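Local coordinates for terminal oxygenase component of carbazole (Janthinobacterium sp., PDB 7BUG) that catalyses the angular dioxygenation of carbazole at C-9a and C-1, passing electrons from a Rieske [2Fe-2S] cluster to a mononuclear iron(II) site, at the interface of chains A and B. Coordinates in Å, arbitrary orientation; residue numbers count along the deposited sequence, not the author numbering. Chains: chain A/B, Terminal oxygenase component of carbazole.

Contact 1: the interface of chains A and B. Residues chain A 107, 110, 113-115; chain B 206, 356-357.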
loop_
_atom_site.group_PDB
_atom_site.type_symbol
_atom_site.label_atom_id
_atom_site.label_comp_id
_atom_site.label_asym_id
_atom_site.label_seq_id
_atom_site.Cartn_x
_atom_site.Cartn_y
_atom_site.Cartn_z
ATOM N N ILE A 107 -18.652 29.131 18.451
ATOM C CA ILE A 107 -17.437 28.332 18.775
ATOM C C ILE A 107 -17.313 28.228 20.288
ATOM O O ILE A 107 -17.070 29.278 20.932
ATOM C CB ILE A 107 -16.153 28.910 18.164
ATOM C CG1 ILE A 107 -16.247 29.104 16.653
ATOM C CG2 ILE A 107 -14.953 28.019 18.548
ATOM C CD1 ILE A 107 -15.093 29.822 16.042
ATOM N N ASN A 110 -14.233 29.699 22.078
ATOM C CA ASN A 110 -13.961 31.146 21.933
ATOM C C ASN A 110 -15.199 31.839 21.393
ATOM O O ASN A 110 -15.382 32.024 20.199
ATOM C CB ASN A 110 -12.751 31.464 21.072
ATOM C CG ASN A 110 -12.529 32.968 21.024
ATOM O OD1 ASN A 110 -13.266 33.696 21.709
ATOM N ND2 ASN A 110 -11.625 33.434 20.141
ATOM N N SER A 113 -14.791 34.810 18.892
ATOM C CA SER A 113 -14.037 34.678 17.636
ATOM C C SER A 113 -14.631 35.517 16.515
ATOM O O SER A 113 -15.849 35.390 16.244
ATOM C CB SER A 113 -13.989 33.237 17.192
ATOM O OG SER A 113 -13.142 33.083 16.056
ATOM N N ALA A 114 -13.743 36.092 15.728
ATOM C CA ALA A 114 -14.084 36.820 14.476
ATOM C C ALA A 114 -14.559 35.829 13.411
ATOM O O ALA A 114 -15.136 36.228 12.398
ATOM C CB ALA A 114 -12.914 37.611 13.954
ATOM N N GLN A 115 -14.293 34.527 13.568
ATOM C CA GLN A 115 -14.753 33.549 12.541
ATOM C C GLN A 115 -16.282 33.323 12.602
ATOM O O GLN A 115 -16.857 32.894 11.590
ATOM C CB GLN A 115 -13.993 32.228 12.678
ATOM C CG GLN A 115 -12.497 32.277 12.454
ATOM C CD GLN A 115 -12.100 32.615 11.031
ATOM O OE1 GLN A 115 -12.935 32.874 10.174
ATOM N NE2 GLN A 115 -10.807 32.595 10.759
ATOM N N PRO B 206 -9.689 35.339 24.064
ATOM C CA PRO B 206 -8.425 36.048 24.277
ATOM C C PRO B 206 -8.695 37.389 24.981
ATOM O O PRO B 206 -9.777 37.947 24.779
ATOM C CB PRO B 206 -7.851 36.192 22.878
ATOM C CG PRO B 206 -8.479 35.013 22.156
ATOM C CD PRO B 206 -9.908 35.017 22.653
ATOM N N PHE B 356 -8.083 30.162 13.869
ATOM C CA PHE B 356 -8.734 31.208 14.696
ATOM C C PHE B 356 -7.779 31.681 15.781
ATOM O O PHE B 356 -6.607 31.386 15.761
ATOM C CB PHE B 356 -10.133 30.791 15.132
ATOM C CG PHE B 356 -10.268 29.862 16.312
ATOM C CD1 PHE B 356 -9.337 28.847 16.521
ATOM C CD2 PHE B 356 -11.352 29.931 17.163
ATOM C CE1 PHE B 356 -9.478 27.925 17.554
ATOM C CE2 PHE B 356 -11.495 29.010 18.187
ATOM C CZ PHE B 356 -10.573 27.999 18.382
ATOM N N GLU B 357 -8.296 32.546 16.663
ATOM C CA GLU B 357 -7.427 33.409 17.468
ATOM C C GLU B 357 -6.426 32.613 18.313
ATOM O O GLU B 357 -5.230 33.009 18.362
ATOM C CB GLU B 357 -8.309 34.323 18.314
ATOM C CG GLU B 357 -9.000 35.380 17.501
ATOM C CD GLU B 357 -10.316 35.034 16.830
ATOM O OE1 GLU B 357 -10.718 33.852 16.903
ATOM O OE2 GLU B 357 -10.999 35.975 16.318
#
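B:Glu357 folds back at its second torsion (chi2 85°), which turns its carboxylate toward A:Ser113 and A:Ala114, while A:Ser113 swings its hydroxyl anti to the backbone N (chi1 -174°) to meet it. The serine OG donates to B:Glu357 OE1 at 2.7 Å, and the backbone N of A:Ala114 donates to B:Glu357 OE2 at 2.8 Å in a nearly straight bond. Both carboxylate oxygens use their syn lone pairs, so the two-pronged grip fixes the rotation of the carboxylate. The serine is itself positioned by the backbone N of A:Gln115, which donates to A:Ser113 OG at 3.1 Å and ties the loop to the side chain that donates across the interface.

Beside this polar pair, the ring of B:Phe356 slides antiparallel past A:Ile107, its CE2 resting 3.6 Å from the branch methyl CG2. The hydroxyl OG of A:Ser113 lies at the edge of the same ring, in its plane, linking the apolar and polar halves of the patch. At the far end A:Asn110 crosses B:Pro206 at about a right angle, its amide ND2 lying 3.4 Å from the ring carbon CD.

The patch fastens a loop of chain A, in the Rieske domain, to the start of the 3-10 helix 357-359 in the catalytic domain of chain B, and so probably contributes to holding neighbouring subunits of the trimer in register.

Contact 2: the interface of chains A and B. Residues chain A 81, 83, 89, 94, 108; chain B 185, 188, 248-249.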
loop_
_atom_site.group_PDB
_atom_site.type_symbol
_atom_site.label_atom_id
_atom_site.label_comp_id
_atom_site.label_asym_id
_atom_site.label_seq_id
_atom_site.Cartn_x
_atom_site.Cartn_y
_atom_site.Cartn_z
ATOM N N GLU A 81 -20.869 15.280 18.228
ATOM C CA GLU A 81 -21.439 16.085 19.339
ATOM C C GLU A 81 -22.559 16.920 18.768
ATOM O O GLU A 81 -22.306 17.987 18.204
ATOM C CB GLU A 81 -20.368 16.961 19.979
ATOM C CG GLU A 81 -19.337 16.207 20.785
ATOM C CD GLU A 81 -18.457 17.060 21.700
ATOM O OE1 GLU A 81 -18.911 18.160 22.081
ATOM O OE2 GLU A 81 -17.392 16.560 22.104
ATOM N N LYS A 83 -25.261 19.125 20.001
ATOM C CA LYS A 83 -25.584 19.650 21.348
ATOM C C LYS A 83 -26.900 20.403 21.307
ATOM O O LYS A 83 -27.448 20.647 22.407
ATOM C CB LYS A 83 -24.443 20.512 21.853
ATOM C CG LYS A 83 -23.128 19.762 21.827
ATOM C CD LYS A 83 -21.961 20.488 22.492
ATOM C CE LYS A 83 -21.552 19.872 23.802
ATOM N NZ LYS A 83 -21.256 18.440 23.696
ATOM N N THR A 89 -21.379 20.162 16.731
ATOM C CA THR A 89 -20.200 20.812 17.315
ATOM C C THR A 89 -19.008 19.896 17.017
ATOM O O THR A 89 -19.045 18.712 17.453
ATOM C CB THR A 89 -20.412 21.013 18.831
ATOM O OG1 THR A 89 -21.494 21.936 18.968
ATOM C CG2 THR A 89 -19.174 21.496 19.537
ATOM N N ALA A 94 -14.641 22.671 19.093
ATOM C CA ALA A 94 -16.059 23.049 19.287
ATOM C C ALA A 94 -16.531 24.141 18.326
ATOM O O ALA A 94 -17.555 24.830 18.649
ATOM C CB ALA A 94 -16.332 23.446 20.721
ATOM N N LEU A 108 -17.506 27.050 20.869
ATOM C CA LEU A 108 -17.611 26.955 22.346
ATOM C C LEU A 108 -16.310 27.380 23.012
ATOM O O LEU A 108 -16.356 27.949 24.107
ATOM C CB LEU A 108 -18.044 25.571 22.830
ATOM C CG LEU A 108 -19.329 24.995 22.224
ATOM C CD1 LEU A 108 -19.771 23.770 23.002
ATOM C CD2 LEU A 108 -20.457 25.985 22.109
ATOM N N TYR B 185 -10.776 21.430 25.069
ATOM C CA TYR B 185 -12.173 20.960 24.871
ATOM C C TYR B 185 -12.233 19.428 24.823
ATOM O O TYR B 185 -13.198 18.844 25.341
ATOM C CB TYR B 185 -12.742 21.612 23.639
ATOM C CG TYR B 185 -14.186 21.313 23.427
ATOM C CD1 TYR B 185 -15.150 21.961 24.173
ATOM C CD2 TYR B 185 -14.589 20.347 22.529
ATOM C CE1 TYR B 185 -16.504 21.646 24.042
ATOM C CE2 TYR B 185 -15.929 20.038 22.373
ATOM C CZ TYR B 185 -16.881 20.692 23.131
ATOM O OH TYR B 185 -18.218 20.357 23.009
ATOM N N LYS B 188 -12.520 17.442 28.336
ATOM C CA LYS B 188 -13.591 17.915 29.279
ATOM C C LYS B 188 -14.175 16.726 30.056
ATOM O O LYS B 188 -14.674 16.969 31.162
ATOM C CB LYS B 188 -14.676 18.666 28.532
ATOM C CG LYS B 188 -15.449 17.934 27.443
ATOM C CD LYS B 188 -16.299 18.833 26.582
ATOM C CE LYS B 188 -17.045 18.092 25.484
ATOM N NZ LYS B 188 -16.054 17.491 24.545
ATOM N N VAL B 248 -24.989 24.814 26.706
ATOM C CA VAL B 248 -25.089 23.386 26.295
ATOM C C VAL B 248 -23.976 22.555 26.931
ATOM O O VAL B 248 -24.049 21.337 26.864
ATOM C CB VAL B 248 -25.043 23.252 24.766
ATOM C CG1 VAL B 248 -26.208 23.979 24.102
ATOM C CG2 VAL B 248 -23.705 23.811 24.236
ATOM N N ARG B 249 -22.978 23.162 27.543
ATOM C CA ARG B 249 -21.868 22.401 28.123
ATOM C C ARG B 249 -21.142 23.251 29.154
ATOM O O ARG B 249 -20.902 24.392 28.878
ATOM C CB ARG B 249 -20.893 21.966 27.023
ATOM C CG ARG B 249 -19.669 21.247 27.581
ATOM C CD ARG B 249 -19.933 19.862 28.104
ATOM N NE ARG B 249 -18.975 19.450 29.114
ATOM C CZ ARG B 249 -18.611 18.192 29.344
ATOM N NH1 ARG B 249 -19.030 17.197 28.564
ATOM N NH2 ARG B 249 -17.746 17.924 30.299
HETATM O O HOH W 1 -20.739 17.155 26.075
#
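The 3-10 helix 181-187 of chain B, which contains the iron ligands B:His183 and B:His187, offers B:Tyr185 to the Rieske domain of chain A. The ring of B:Tyr185 lies under A:Ala94, which directly follows A:His93, a cluster ligand with A:Cys90 in the CXXH half of the Rieske motif. The methyl CB of A:Ala94 sits over the centre of the ring, 3.6 Å from the centroid, in a CH-pi contact. The opposite face is approached by the ammonium NZ of B:Lys188, offset toward the rim.

At the end of the ring the phenol OH donates to A:Glu81 OE1 at 2.5 Å, arriving on the syn side and slightly out of the carboxylate plane. A:Glu81 runs extended beyond CG (chi2 -166°), meeting the tyrosine from the opposite direction. Its second oxygen, OE2, takes a salt bridge from B:Lys188 NZ at 2.9 Å through the syn lone pair. A:Lys83 NZ, on the glutamate's own chain, reaches OE1 at 2.9 Å from above the carboxylate plane. Two ammonium groups and a phenol thus grip one carboxylate, which would probably favour its charged form.

The bend of A:Lys83 at chi3 (108°) also takes CE to 3.9 Å from B:Arg249 CB, and a water joins its NZ (2.8 Å to the water O) to B:Arg249 NH1. Farther back, the side chains of A:Lys83 and B:Val248 cross at about a right angle, with their CB atoms 4.0 Å apart.

The site docks the cluster-binding domain of one subunit against the 3-10 helix that supplies iron ligands in the next, an arrangement suited to electron transfer between them.

The centres of contact 1 and contact 2 lie about 15 Å apart on one interface, and they share no residue. They are joined in sequence, however: A:Ile107, at the end of strand 104-107, belongs to contact 1, and its neighbour A:Leu108 to contact 2. On chain B the partners come from separate segments of the catalytic domain, the 3-10 helices 181-187 and 357-359 and strand 246-250 among them. Engaging one Rieske domain at both places should limit its rocking against the neighbour. Repeated around the trimer, this would keep each cluster facing the mononuclear iron of the adjoining subunit.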